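PDB 2I3D: hypothetical protein Atu1826 from Agrobacterium tumefaciens, which is of unknown function but has the alpha/beta hydrolase fold and is probably a serine hydrolase related to the S15 family of peptidases. Local coordinates for residues Y129-W134 with N157-S162; I152-N157 with K185-L190; Y73-R78 with D227-R232. All blocks are in the same frame, centred on the assembly; numbering follows the deposited sequence.

Contact 1 (Y129-W134 with N157-S162)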
loop_
_atom_site.group_PDB
_atom_site.type_symbol
_atom_site.label_atom_id
_atom_site.label_comp_id
_atom_site.label_asym_id
_atom_site.label_seq_id
_atom_site.Cartn_x
_atom_site.Cartn_y
_atom_site.Cartn_z
ATOM N N TYR B 129 9.237 -7.604 1.783
ATOM C CA TYR B 129 7.853 -8.005 1.511
ATOM C C TYR B 129 7.715 -8.367 0.040
ATOM O O TYR B 129 8.072 -7.579 -0.846
ATOM C CB TYR B 129 6.953 -6.814 1.935
ATOM C CG TYR B 129 5.513 -6.945 1.535
ATOM C CD1 TYR B 129 4.889 -8.194 1.456
ATOM C CD2 TYR B 129 4.765 -5.797 1.238
ATOM C CE1 TYR B 129 3.505 -8.298 1.033
ATOM C CE2 TYR B 129 3.432 -5.889 0.821
ATOM C CZ TYR B 129 2.824 -7.117 0.720
ATOM O OH TYR B 129 1.503 -7.102 0.343
ATOM N N SER B 130 7.239 -9.586 -0.224
ATOM C CA SER B 130 7.008 -10.076 -1.549
ATOM C C SER B 130 8.340 -10.164 -2.334
ATOM O O SER B 130 9.281 -10.813 -1.857
ATOM C CB SER B 130 5.929 -9.235 -2.250
ATOM O OG SER B 130 5.389 -9.903 -3.386
ATOM N N PHE B 131 8.435 -9.514 -3.508
ATOM C CA PHE B 131 9.725 -9.475 -4.230
ATOM C C PHE B 131 10.868 -9.004 -3.286
ATOM O O PHE B 131 11.995 -9.509 -3.346
ATOM C CB PHE B 131 9.568 -8.550 -5.431
ATOM C CG PHE B 131 10.861 -8.224 -6.169
ATOM C CD1 PHE B 131 11.261 -8.984 -7.251
ATOM C CD2 PHE B 131 11.558 -7.062 -5.867
ATOM C CE1 PHE B 131 12.402 -8.618 -7.968
ATOM C CE2 PHE B 131 12.698 -6.684 -6.577
ATOM C CZ PHE B 131 13.118 -7.467 -7.608
ATOM N N GLY B 132 10.574 -8.030 -2.412
ATOM C CA GLY B 132 11.540 -7.565 -1.433
ATOM C C GLY B 132 12.080 -8.675 -0.522
ATOM O O GLY B 132 13.227 -8.587 -0.099
ATOM N N ALA B 133 11.261 -9.708 -0.224
ATOM C CA ALA B 133 11.734 -10.802 0.642
ATOM C C ALA B 133 12.753 -11.631 -0.151
ATOM O O ALA B 133 13.694 -12.208 0.429
ATOM C CB ALA B 133 10.568 -11.685 1.066
ATOM N N TRP B 134 12.520 -11.788 -1.459
ATOM C CA TRP B 134 13.498 -12.536 -2.283
ATOM C C TRP B 134 14.834 -11.792 -2.365
ATOM O O TRP B 134 15.939 -12.388 -2.156
ATOM C CB TRP B 134 12.883 -12.783 -3.668
ATOM C CG TRP B 134 13.742 -13.544 -4.640
ATOM C CD1 TRP B 134 14.242 -14.815 -4.503
ATOM C CD2 TRP B 134 14.176 -13.063 -5.919
ATOM N NE1 TRP B 134 15.008 -15.147 -5.628
ATOM C CE2 TRP B 134 14.958 -14.096 -6.516
ATOM C CE3 TRP B 134 14.025 -11.833 -6.600
ATOM C CZ2 TRP B 134 15.541 -13.944 -7.784
ATOM C CZ3 TRP B 134 14.575 -11.691 -7.838
ATOM C CH2 TRP B 134 15.322 -12.726 -8.435
ATOM N N ASN B 157 7.370 -19.906 -5.834
ATOM C CA ASN B 157 6.856 -20.429 -7.086
ATOM C C ASN B 157 7.199 -19.505 -8.267
ATOM O O ASN B 157 7.138 -19.939 -9.407
ATOM C CB ASN B 157 5.310 -20.646 -6.996
ATOM C CG ASN B 157 4.524 -19.362 -6.607
ATOM O OD1 ASN B 157 5.041 -18.478 -5.938
ATOM N ND2 ASN B 157 3.250 -19.256 -7.089
ATOM N N THR B 158 7.543 -18.239 -7.982
ATOM C CA THR B 158 7.822 -17.231 -9.026
ATOM C C THR B 158 9.305 -16.870 -9.115
ATOM O O THR B 158 9.824 -16.566 -10.219
ATOM C CB THR B 158 7.035 -15.924 -8.691
ATOM O OG1 THR B 158 5.643 -16.230 -8.541
ATOM C CG2 THR B 158 7.273 -14.849 -9.767
ATOM N N TYR B 159 9.963 -16.839 -7.956
ATOM C CA TYR B 159 11.391 -16.493 -7.871
ATOM C C TYR B 159 12.102 -17.677 -7.238
ATOM O O TYR B 159 11.513 -18.397 -6.412
ATOM C CB TYR B 159 11.615 -15.231 -7.032
ATOM C CG TYR B 159 10.945 -14.036 -7.685
ATOM C CD1 TYR B 159 11.422 -13.526 -8.900
ATOM C CD2 TYR B 159 9.863 -13.403 -7.096
ATOM C CE1 TYR B 159 10.841 -12.442 -9.505
ATOM C CE2 TYR B 159 9.249 -12.300 -7.725
ATOM C CZ TYR B 159 9.737 -11.858 -8.931
ATOM O OH TYR B 159 9.151 -10.762 -9.524
ATOM N N ASP B 160 13.350 -17.856 -7.641
ATOM C CA ASP B 160 14.166 -18.994 -7.236
ATOM C C ASP B 160 14.826 -18.745 -5.863
ATOM O O ASP B 160 15.727 -17.928 -5.731
ATOM C CB ASP B 160 15.226 -19.209 -8.328
ATOM C CG ASP B 160 16.184 -20.346 -8.017
ATOM O OD1 ASP B 160 15.850 -21.209 -7.150
ATOM O OD2 ASP B 160 17.267 -20.368 -8.671
ATOM N N PHE B 161 14.425 -19.503 -4.846
ATOM C CA PHE B 161 15.070 -19.378 -3.508
ATOM C C PHE B 161 16.142 -20.442 -3.225
ATOM O O PHE B 161 16.561 -20.617 -2.072
ATOM C CB PHE B 161 13.991 -19.451 -2.410
ATOM C CG PHE B 161 13.202 -18.180 -2.272
ATOM C CD1 PHE B 161 13.398 -17.341 -1.193
ATOM C CD2 PHE B 161 12.215 -17.869 -3.210
ATOM C CE1 PHE B 161 12.654 -16.142 -1.058
ATOM C CE2 PHE B 161 11.407 -16.696 -3.107
ATOM C CZ PHE B 161 11.632 -15.822 -2.003
ATOM N N SER B 162 16.535 -21.190 -4.258
ATOM C CA SER B 162 17.324 -22.370 -4.001
ATOM C C SER B 162 18.777 -21.968 -3.672
ATOM O O SER B 162 19.545 -22.822 -3.218
ATOM C CB SER B 162 17.219 -23.378 -5.146
ATOM O OG SER B 162 18.001 -22.942 -6.168
#
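An aromatic cluster joins the helix that follows the probable nucleophile elbow of this putative alpha/beta hydrolase to the loop after strand 146-152. Its members are F131 and W134 from the first turn of helix 131-142 and Y159 and F161 from the loop. W134 is the hub. Its CG is anti to the backbone N (chi1 -180°), which carries the indole out from the helix to the loop, where three consecutive residues meet it in different ways. Y159 lies over one face: its CB sits 3.4 Å from the centroid of the five-membered ring of W134, almost on the ring normal, as a CH-pi contact, while its phenol forms an offset stack on the six-membered ring, with the planes 20° apart. At the rim, W134 NE1 donates to D160 O at 2.9 Å, with the oxygen close to the indole plane; the donor stands well above the plane of that carbonyl, and the bond ties the indole to the loop backbone. F161 offers its face to the W134 edge in an edge-to-face pair, W134 CD1 over the middle of the phenyl, 3.7 Å from F161 CE2. The far end of the phenol meets F131, whose edge is directed at the Y159 face in an offset edge-to-face pair (planes at 71°), with F131 CD1 3.7 Å from Y159 CZ. Next to the cluster, D160 OD1 accepts from S162 N in an Asx turn and also from S162 OG. S130, just before the helix, is hydrogen-bonded through OG to H212, consistent with a Ser-His-Asp triad. F97 and H99 add further rings beside F131 and W134, A133 packs on S151 of strand 146-152, and F161 reaches L190 of helix 184-195.

Contact 2 (I152-N157 with K185-L190)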
loop_
_atom_site.group_PDB
_atom_site.type_symbol
_atom_site.label_atom_id
_atom_site.label_comp_id
_atom_site.label_asym_id
_atom_site.label_seq_id
_atom_site.Cartn_x
_atom_site.Cartn_y
_atom_site.Cartn_z
ATOM N N ILE B 152 8.128 -11.499 4.411
ATOM C CA ILE B 152 6.683 -11.383 4.416
ATOM C C ILE B 152 6.206 -11.740 2.986
ATOM O O ILE B 152 6.616 -11.100 2.002
ATOM C CB ILE B 152 6.238 -9.972 4.761
ATOM C CG1 ILE B 152 6.655 -9.636 6.197
ATOM C CG2 ILE B 152 4.724 -9.900 4.643
ATOM C CD1 ILE B 152 8.155 -9.362 6.469
ATOM N N ALA B 153 5.371 -12.765 2.891
ATOM C CA ALA B 153 4.785 -13.176 1.588
ATOM C C ALA B 153 5.834 -13.501 0.515
ATOM O O ALA B 153 5.741 -12.988 -0.599
ATOM C CB ALA B 153 3.798 -12.103 1.015
ATOM N N PRO B 154 6.782 -14.389 0.813
ATOM C CA PRO B 154 7.773 -14.754 -0.218
ATOM C C PRO B 154 7.099 -15.554 -1.368
ATOM O O PRO B 154 6.019 -16.150 -1.142
ATOM C CB PRO B 154 8.745 -15.639 0.567
ATOM C CG PRO B 154 7.869 -16.364 1.567
ATOM C CD PRO B 154 6.872 -15.242 2.015
ATOM N N GLN B 155 7.696 -15.577 -2.580
ATOM C CA GLN B 155 7.011 -16.135 -3.742
ATOM C C GLN B 155 7.938 -17.183 -4.345
ATOM O O GLN B 155 8.519 -16.977 -5.410
ATOM C CB GLN B 155 6.764 -15.046 -4.801
ATOM C CG GLN B 155 5.972 -13.842 -4.330
ATOM C CD GLN B 155 6.313 -12.654 -5.210
ATOM O OE1 GLN B 155 5.538 -12.231 -6.105
ATOM N NE2 GLN B 155 7.492 -12.111 -4.969
ATOM N N PRO B 156 8.113 -18.317 -3.655
ATOM C CA PRO B 156 9.093 -19.310 -4.180
ATOM C C PRO B 156 8.621 -20.111 -5.423
ATOM O O PRO B 156 9.408 -20.904 -5.980
ATOM C CB PRO B 156 9.269 -20.292 -3.013
ATOM C CG PRO B 156 7.946 -20.164 -2.165
ATOM C CD PRO B 156 7.495 -18.711 -2.369
ATOM N N ASN B 157 7.370 -19.906 -5.834
ATOM C CA ASN B 157 6.856 -20.429 -7.086
ATOM C C ASN B 157 7.199 -19.505 -8.267
ATOM O O ASN B 157 7.138 -19.939 -9.407
ATOM C CB ASN B 157 5.310 -20.646 -6.996
ATOM C CG ASN B 157 4.524 -19.362 -6.607
ATOM O OD1 ASN B 157 5.041 -18.478 -5.938
ATOM N ND2 ASN B 157 3.250 -19.256 -7.089
ATOM N N LYS B 185 0.860 -23.910 -0.288
ATOM C CA LYS B 185 1.651 -25.089 -0.603
ATOM C C LYS B 185 3.075 -24.704 -1.016
ATOM O O LYS B 185 4.031 -25.395 -0.667
ATOM C CB LYS B 185 0.976 -25.918 -1.693
ATOM C CG LYS B 185 1.788 -27.114 -2.210
ATOM C CD LYS B 185 0.872 -28.121 -3.046
ATOM C CE LYS B 185 0.594 -27.606 -4.440
ATOM N NZ LYS B 185 -0.188 -28.656 -5.201
ATOM N N ASP B 186 3.204 -23.622 -1.789
ATOM C CA ASP B 186 4.515 -23.232 -2.272
ATOM C C ASP B 186 5.347 -22.666 -1.124
ATOM O O ASP B 186 6.548 -22.991 -0.990
ATOM C CB ASP B 186 4.372 -22.202 -3.375
ATOM C CG ASP B 186 3.562 -22.740 -4.504
ATOM O OD1 ASP B 186 4.154 -23.388 -5.380
ATOM O OD2 ASP B 186 2.329 -22.597 -4.478
ATOM N N VAL B 187 4.735 -21.808 -0.301
ATOM C CA VAL B 187 5.502 -21.300 0.858
ATOM C C VAL B 187 5.909 -22.438 1.799
ATOM O O VAL B 187 7.021 -22.430 2.325
ATOM C CB VAL B 187 4.780 -20.154 1.604
ATOM C CG1 VAL B 187 5.716 -19.621 2.734
ATOM C CG2 VAL B 187 4.487 -19.043 0.603
ATOM N N ASN B 188 5.029 -23.403 2.003
ATOM C CA ASN B 188 5.323 -24.506 2.924
ATOM C C ASN B 188 6.500 -25.334 2.441
ATOM O O ASN B 188 7.359 -25.748 3.232
ATOM C CB ASN B 188 4.115 -25.437 3.064
ATOM C CG ASN B 188 3.020 -24.841 3.911
ATOM O OD1 ASN B 188 3.250 -23.844 4.618
ATOM N ND2 ASN B 188 1.809 -25.421 3.834
ATOM N N GLY B 189 6.580 -25.498 1.126
ATOM C CA GLY B 189 7.674 -26.285 0.532
ATOM C C GLY B 189 9.017 -25.607 0.743
ATOM O O GLY B 189 10.024 -26.274 1.041
ATOM N N LEU B 190 9.062 -24.270 0.592
ATOM C CA LEU B 190 10.311 -23.543 0.856
ATOM C C LEU B 190 10.672 -23.670 2.366
ATOM O O LEU B 190 11.814 -23.963 2.730
ATOM C CB LEU B 190 10.141 -22.053 0.541
ATOM C CG LEU B 190 11.204 -21.082 1.092
ATOM C CD1 LEU B 190 12.583 -21.395 0.538
ATOM C CD2 LEU B 190 10.817 -19.582 0.846
#
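Two prolines, P154 and P156, pack against one side of helix 184-195 in an apolar contact without hydrogen bonds between the segments; they belong to the loop that leaves the C-terminal end of strand 146-152. P156 meets the helix through its ring CG. This atom lies 3.4 Å from D186 O, a carbonyl that also accepts the helical bond from L190 N, and 4.0 Å from L190 CB one turn further on, so P156 CG sits among D186, V187 and L190, with V187 CA also 4.0 Å from it. V187 turns its two methyls to different parts of the loop. A chi1 of -176° sets V187 CG1 opposite its own amide nitrogen and toward the loop, 4.1 Å from P154 CG, whereas V187 CG2 lies 3.7 Å from P154 O and also packs on the P156 ring. L190 CD2 approaches P154 CG more loosely. At N157 the contact is van der Waals packing against a carboxylate: N157 CB lies 3.4 Å from D186 OD1, and the amide and carboxylate planes are 32° apart as the two side chains cross. The amide is held by another loop, since N157 ND2 donates to V181 O. Deeper in the fold, P154 and V187 both touch I173, so loop and helix meet over strand 171-176, and the helix extends on to neighbouring strand 202-207, where V187 reaches H204.

Contact 3 (Y73-R78 with D227-R232); sequences YLFQKR and DYLDRR
Just past the end of helix 66-77, R78 forms a bidentate salt bridge with D230 of helix 218-233. R78 NE donates to D230 OD1 at 2.7 Å and R78 NH2 to D230 OD2 at 3.0 Å, both nearly straight at 174°. The guanidinium offers its side rather than its end, each carboxylate oxygen uses its syn lone pair, and the planes are only 11° apart, which fixes the rotation of both groups. A bend in the arginine chain at chi2 (-51°) turns the guanidinium toward the acid. R78 NH2 has a second acidic partner in E226, so the positive charge is probably well compensated. The apolar part centres on L229, whose CD2 touches three residues: it lies 3.8 Å from L74 CG, 3.8 Å from R78 CG, and over one face of the F75 ring as a CH-pi contact, 4.2 Å from the centroid. L229 CD1 meets the same ring at F75 CE1, 3.9 Å away. Beneath this layer lies the central sheet: L74, F75 and L229 all pack on M150 of strand 146-152, while F75 also reaches A127 and L229 W125 of strand 124-129, so both helices pack on these two strands.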
loop_
_atom_site.group_PDB
_atom_site.type_symbol
_atom_site.label_atom_id
_atom_site.label_comp_id
_atom_site.label_asym_id
_atom_site.label_seq_id
_atom_site.Cartn_x
_atom_site.Cartn_y
_atom_site.Cartn_z
ATOM N N TYR B 73 8.883 1.196 10.835
ATOM C CA TYR B 73 8.549 1.764 12.136
ATOM C C TYR B 73 8.813 0.781 13.300
ATOM O O TYR B 73 9.292 1.197 14.356
ATOM C CB TYR B 73 7.087 2.191 12.123
ATOM C CG TYR B 73 6.661 2.993 13.319
ATOM C CD1 TYR B 73 7.140 4.290 13.531
ATOM C CD2 TYR B 73 5.767 2.458 14.228
ATOM C CE1 TYR B 73 6.730 5.033 14.652
ATOM C CE2 TYR B 73 5.358 3.183 15.348
ATOM C CZ TYR B 73 5.849 4.451 15.547
ATOM O OH TYR B 73 5.387 5.119 16.661
ATOM N N LEU B 74 8.545 -0.519 13.098
ATOM C CA LEU B 74 8.874 -1.545 14.092
ATOM C C LEU B 74 10.351 -1.522 14.490
ATOM O O LEU B 74 10.703 -1.488 15.700
ATOM C CB LEU B 74 8.515 -2.926 13.535
ATOM C CG LEU B 74 8.935 -4.089 14.443
ATOM C CD1 LEU B 74 8.395 -3.890 15.890
ATOM C CD2 LEU B 74 8.362 -5.399 13.809
ATOM N N PHE B 75 11.224 -1.587 13.498
ATOM C CA PHE B 75 12.651 -1.586 13.812
ATOM C C PHE B 75 13.093 -0.267 14.445
ATOM O O PHE B 75 13.892 -0.270 15.387
ATOM C CB PHE B 75 13.469 -1.939 12.577
ATOM C CG PHE B 75 13.403 -3.403 12.229
ATOM C CD1 PHE B 75 14.273 -4.332 12.851
ATOM C CD2 PHE B 75 12.431 -3.888 11.318
ATOM C CE1 PHE B 75 14.203 -5.723 12.526
ATOM C CE2 PHE B 75 12.345 -5.286 10.979
ATOM C CZ PHE B 75 13.216 -6.209 11.599
ATOM N N GLN B 76 12.553 0.827 13.931
ATOM C CA GLN B 76 12.811 2.176 14.457
ATOM C C GLN B 76 12.541 2.198 15.952
ATOM O O GLN B 76 13.374 2.593 16.780
ATOM C CB GLN B 76 11.865 3.202 13.778
ATOM C CG GLN B 76 12.081 4.644 14.295
ATOM C CD GLN B 76 11.304 5.715 13.540
ATOM O OE1 GLN B 76 10.671 5.473 12.514
ATOM N NE2 GLN B 76 11.368 6.934 14.063
ATOM N N LYS B 77 11.328 1.780 16.299
ATOM C CA LYS B 77 10.892 1.806 17.692
ATOM C C LYS B 77 11.728 0.902 18.591
ATOM O O LYS B 77 11.757 1.145 19.794
ATOM C CB LYS B 77 9.438 1.373 17.838
ATOM C CG LYS B 77 8.381 2.287 17.272
ATOM C CD LYS B 77 6.982 1.651 17.596
ATOM C CE LYS B 77 6.827 0.265 16.909
ATOM N NZ LYS B 77 6.010 -0.781 17.624
ATOM N N ARG B 78 12.358 -0.143 18.035
ATOM C CA ARG B 78 13.194 -1.054 18.834
ATOM C C ARG B 78 14.698 -0.661 18.859
ATOM O O ARG B 78 15.565 -1.473 19.241
ATOM C CB ARG B 78 12.995 -2.510 18.398
ATOM C CG ARG B 78 11.598 -3.049 18.675
ATOM C CD ARG B 78 11.146 -2.827 20.105
ATOM N NE ARG B 78 9.881 -3.520 20.348
ATOM C CZ ARG B 78 8.659 -2.987 20.256
ATOM N NH1 ARG B 78 8.503 -1.703 19.954
ATOM N NH2 ARG B 78 7.582 -3.754 20.477
ATOM N N ASP B 227 6.040 -9.306 17.865
ATOM C CA ASP B 227 6.265 -10.386 18.837
ATOM C C ASP B 227 7.526 -11.138 18.482
ATOM O O ASP B 227 8.323 -11.458 19.360
ATOM C CB ASP B 227 5.089 -11.364 18.881
ATOM C CG ASP B 227 3.805 -10.742 19.408
ATOM O OD1 ASP B 227 3.835 -9.618 19.956
ATOM O OD2 ASP B 227 2.755 -11.389 19.274
ATOM N N TYR B 228 7.737 -11.383 17.193
ATOM C CA TYR B 228 8.918 -12.151 16.786
ATOM C C TYR B 228 10.204 -11.348 17.138
ATOM O O TYR B 228 11.181 -11.870 17.679
ATOM C CB TYR B 228 8.885 -12.449 15.280
ATOM C CG TYR B 228 10.090 -13.254 14.870
ATOM C CD1 TYR B 228 10.205 -14.609 15.269
ATOM C CD2 TYR B 228 11.141 -12.651 14.160
ATOM C CE1 TYR B 228 11.316 -15.363 14.917
ATOM C CE2 TYR B 228 12.281 -13.358 13.815
ATOM C CZ TYR B 228 12.379 -14.712 14.208
ATOM O OH TYR B 228 13.518 -15.398 13.873
ATOM N N LEU B 229 10.219 -10.074 16.796
ATOM C CA LEU B 229 11.435 -9.280 17.024
ATOM C C LEU B 229 11.685 -9.152 18.530
ATOM O O LEU B 229 12.827 -9.265 18.993
ATOM C CB LEU B 229 11.277 -7.913 16.355
ATOM C CG LEU B 229 12.473 -6.974 16.532
ATOM C CD1 LEU B 229 13.691 -7.613 15.901
ATOM C CD2 LEU B 229 12.132 -5.620 15.861
ATOM N N ASP B 230 10.616 -8.952 19.294
ATOM C CA ASP B 230 10.735 -8.852 20.748
ATOM C C ASP B 230 11.292 -10.117 21.363
ATOM O O ASP B 230 12.210 -10.059 22.218
ATOM C CB ASP B 230 9.389 -8.451 21.365
ATOM C CG ASP B 230 9.120 -6.959 21.198
ATOM O OD1 ASP B 230 10.084 -6.189 20.877
ATOM O OD2 ASP B 230 7.963 -6.544 21.368
ATOM N N ARG B 231 10.779 -11.261 20.906
ATOM C CA ARG B 231 11.339 -12.522 21.393
ATOM C C ARG B 231 12.806 -12.692 20.998
ATOM O O ARG B 231 13.652 -13.071 21.834
ATOM C CB ARG B 231 10.468 -13.706 20.975
ATOM C CG ARG B 231 9.162 -13.713 21.774
ATOM C CD ARG B 231 8.202 -14.826 21.332
ATOM N NE ARG B 231 8.620 -16.167 21.769
ATOM C CZ ARG B 231 8.003 -17.275 21.384
ATOM N NH1 ARG B 231 6.894 -17.198 20.590
ATOM N NH2 ARG B 231 8.441 -18.456 21.852
ATOM N N ARG B 232 13.138 -12.359 19.746
ATOM C CA ARG B 232 14.540 -12.496 19.294
ATOM C C ARG B 232 15.419 -11.548 20.102
ATOM O O ARG B 232 16.517 -11.938 20.481
ATOM C CB ARG B 232 14.634 -12.199 17.777
ATOM C CG ARG B 232 14.116 -13.335 16.876
ATOM C CD ARG B 232 15.116 -14.489 16.778
ATOM N NE ARG B 232 16.486 -14.065 16.410
ATOM C CZ ARG B 232 16.963 -14.018 15.151
ATOM N NH1 ARG B 232 16.185 -14.294 14.099
ATOM N NH2 ARG B 232 18.217 -13.650 14.934
#

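Contacts 1 and 2 are neighbours, their centres 8 Å apart, and share N157 in the loop after strand 146-152: that loop packs against the start of helix 131-142 and against helix 184-195, F161 touching both. S130 N, probably bonded to I152 O, joins them directly. Contact 3 lies about 23 Å between centres from each and, relative to contact 1, on the opposite side of the chain's centre; it closes the sequence loop within which both others are nested. Contacts 1 and 3 are mostly buried, contact 2 partly so. Stacked and edge-to-face rings with one indole hydrogen bond dominate contact 1, proline and aliphatic packing contact 2, and a bidentate salt bridge beside leucine-phenylalanine packing contact 3.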